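Local coordinates for FBP protein (Leishmania major, PDB 5OFU), which hydrolyses the 1-phosphate of fructose 1,6-bisphosphate to give fructose 6-phosphate, as a magnesium-dependent class 1 fructose-1,6-bisphosphatase, captured here in its T-state, at the interface of chains A and B. Residues are numbered along the deposited sequence; one frame, centred on the assembly and turned at random. Chains: chain A/B, FBP protein.

The interface of chains A and B. Residues chain A 174-176, 178, 191, 257, 261; chain B 46-47, 49, 127-129.
B:Asn129 and A:Ser175 meet side chain to side chain and, beside that, main chain to main chain. The amide nitrogen ND2 of B:Asn129 donates to the hydroxyl OG of A:Ser175 at 2.9 Å; the bond is nearly straight, 168° at the hydrogen, and OG lies almost in the amide plane. The carbonyl O of B:Asn129 takes a weak, bent bond from the A:Ser175 backbone N, also at 2.9 Å. O of B:Asn129 also stands 3.1 Å from OG of A:Ser175, a distance at which the hydroxyl could donate to it, so OG can both accept from and give to one residue. A chi1 of 69° sets OG of A:Ser175 between its own backbone N and carbonyl carbon, turned toward B:Asn129.

Alongside, the methyl CB of A:Ala176 touches the amide carbon CG of B:Asn129 at 3.6 Å, while CG2 of B:Ile46 packs on CB of A:Ser175. The guanidinium of B:Arg47 lies with one face under the carbonyl O of A:Ser175, which stands 3.5 Å above the centre of the plane; its bond from NH1 to the A:Gly174 carbonyl is weak.

At the other end, water 1 joins the chains. Water 1 contacts NE2 of A:His257, OD1 of A:Asn178 and, at 3.0 Å from its own O, the backbone O of B:Asp127. The imidazole uses its edge, in plane: NE2 faces the water, and the carbon CD2 is the ring atom nearest to O of B:Ala128. CG of A:Leu261 lies over one face, toward the rim. Behind A:Asn178, its ND2 donates to OG1 of A:Thr191 at 2.7 Å; the bond is bent and OG1 is tilted 23° from the amide plane, but it favours the rotation in which OD1 faces water 1.

This patch belongs to a two-fold interface within the homotetramer. Chain A supplies the turn between strands 165-173 and 177-182, the start of the latter strand, strand 188-193 and helix 252-262; chain B supplies the end of helix 27-47 and the loop after 3-10 helix 123-125.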
loop_
_atom_site.group_PDB
_atom_site.type_symbol
_atom_site.label_atom_id
_atom_site.label_comp_id
_atom_site.label_asym_id
_atom_site.label_seq_id
_atom_site.Cartn_x
_atom_site.Cartn_y
_atom_site.Cartn_z
ATOM N N GLY A 174 15.315 4.352 2.795
ATOM C CA GLY A 174 15.200 5.613 3.532
ATOM C C GLY A 174 13.768 6.129 3.621
ATOM O O GLY A 174 12.816 5.346 3.680
ATOM N N SER A 175 13.622 7.454 3.599
ATOM C CA SER A 175 12.314 8.086 3.539
ATOM C C SER A 175 11.573 7.710 2.253
ATOM O O SER A 175 10.349 7.677 2.233
ATOM C CB SER A 175 12.441 9.608 3.670
ATOM O OG SER A 175 13.061 10.193 2.539
ATOM N N ALA A 176 12.328 7.449 1.184
ATOM C CA ALA A 176 11.861 6.696 0.007
ATOM C C ALA A 176 12.846 5.553 -0.236
ATOM O O ALA A 176 13.917 5.517 0.373
ATOM C CB ALA A 176 11.794 7.593 -1.210
ATOM N N ASN A 178 15.280 3.802 -2.895
ATOM C CA ASN A 178 15.997 4.017 -4.138
ATOM C C ASN A 178 16.890 2.814 -4.441
ATOM O O ASN A 178 17.497 2.244 -3.537
ATOM C CB ASN A 178 16.793 5.318 -4.052
ATOM C CG ASN A 178 15.937 6.537 -4.288
ATOM O OD1 ASN A 178 15.615 7.270 -3.356
ATOM N ND2 ASN A 178 15.545 6.749 -5.526
ATOM N N THR A 191 13.502 5.012 -8.186
ATOM C CA THR A 191 12.729 5.210 -6.954
ATOM C C THR A 191 11.488 4.322 -6.987
ATOM O O THR A 191 10.755 4.316 -7.963
ATOM C CB THR A 191 12.299 6.685 -6.772
ATOM O OG1 THR A 191 13.425 7.549 -6.977
ATOM C CG2 THR A 191 11.730 6.922 -5.362
ATOM N N HIS A 257 24.932 7.171 -0.787
ATOM C CA HIS A 257 23.837 7.651 -1.612
ATOM C C HIS A 257 23.733 9.171 -1.573
ATOM O O HIS A 257 23.605 9.804 -2.621
ATOM C CB HIS A 257 22.527 6.992 -1.194
ATOM C CG HIS A 257 21.361 7.390 -2.033
ATOM N ND1 HIS A 257 21.256 7.072 -3.369
ATOM C CD2 HIS A 257 20.267 8.117 -1.729
ATOM C CE1 HIS A 257 20.127 7.568 -3.845
ATOM N NE2 HIS A 257 19.515 8.214 -2.870
ATOM N N LEU A 261 24.639 11.891 -4.952
ATOM C CA LEU A 261 23.721 12.926 -5.420
ATOM C C LEU A 261 24.158 14.350 -5.059
ATOM O O LEU A 261 23.928 15.270 -5.829
ATOM C CB LEU A 261 22.311 12.661 -4.898
ATOM C CG LEU A 261 21.715 11.303 -5.289
ATOM C CD1 LEU A 261 20.339 11.141 -4.670
ATOM C CD2 LEU A 261 21.633 11.122 -6.797
ATOM N N ILE B 46 6.224 11.876 0.822
ATOM C CA ILE B 46 7.652 11.707 1.036
ATOM C C ILE B 46 8.152 10.352 0.516
ATOM O O ILE B 46 9.247 10.278 -0.064
ATOM C CB ILE B 46 8.023 11.928 2.516
ATOM C CG1 ILE B 46 7.923 13.412 2.819
ATOM C CG2 ILE B 46 9.442 11.462 2.842
ATOM C CD1 ILE B 46 8.029 13.723 4.292
ATOM N N ARG B 47 7.369 9.295 0.714
ATOM C CA ARG B 47 7.758 7.977 0.241
ATOM C C ARG B 47 7.798 7.900 -1.298
ATOM O O ARG B 47 8.628 7.197 -1.871
ATOM C CB ARG B 47 6.859 6.898 0.829
ATOM C CG ARG B 47 7.399 5.503 0.575
ATOM C CD ARG B 47 7.125 4.530 1.702
ATOM N NE ARG B 47 7.462 5.048 3.035
ATOM C CZ ARG B 47 8.643 4.906 3.663
ATOM N NH1 ARG B 47 9.649 4.211 3.116
ATOM N NH2 ARG B 47 8.806 5.449 4.879
ATOM N N ALA B 49 8.861 10.361 -2.990
ATOM C CA ALA B 49 9.864 11.365 -3.372
ATOM C C ALA B 49 9.269 12.439 -4.286
ATOM O O ALA B 49 9.948 12.974 -5.153
ATOM C CB ALA B 49 11.067 10.699 -4.033
ATOM N N ASP B 127 16.529 15.644 -0.786
ATOM C CA ASP B 127 16.962 15.138 -2.106
ATOM C C ASP B 127 17.620 13.763 -2.062
ATOM O O ASP B 127 17.480 12.983 -2.999
ATOM C CB ASP B 127 17.887 16.143 -2.798
ATOM C CG ASP B 127 17.161 17.415 -3.238
ATOM O OD1 ASP B 127 15.918 17.427 -3.298
ATOM O OD2 ASP B 127 17.846 18.421 -3.518
ATOM N N ALA B 128 18.314 13.461 -0.972
ATOM C CA ALA B 128 18.879 12.126 -0.754
ATOM C C ALA B 128 17.850 11.098 -0.258
ATOM O O ALA B 128 18.154 9.912 -0.183
ATOM C CB ALA B 128 20.035 12.215 0.224
ATOM N N ASN B 129 16.656 11.554 0.126
ATOM C CA ASN B 129 15.604 10.697 0.678
ATOM C C ASN B 129 16.053 9.838 1.871
ATOM O O ASN B 129 15.656 8.677 2.001
ATOM C CB ASN B 129 14.966 9.848 -0.443
ATOM C CG ASN B 129 13.789 10.549 -1.100
ATOM O OD1 ASN B 129 13.848 10.884 -2.284
ATOM N ND2 ASN B 129 12.729 10.810 -0.320
HETATM O O HOH W 1 16.915 10.039 -3.445
#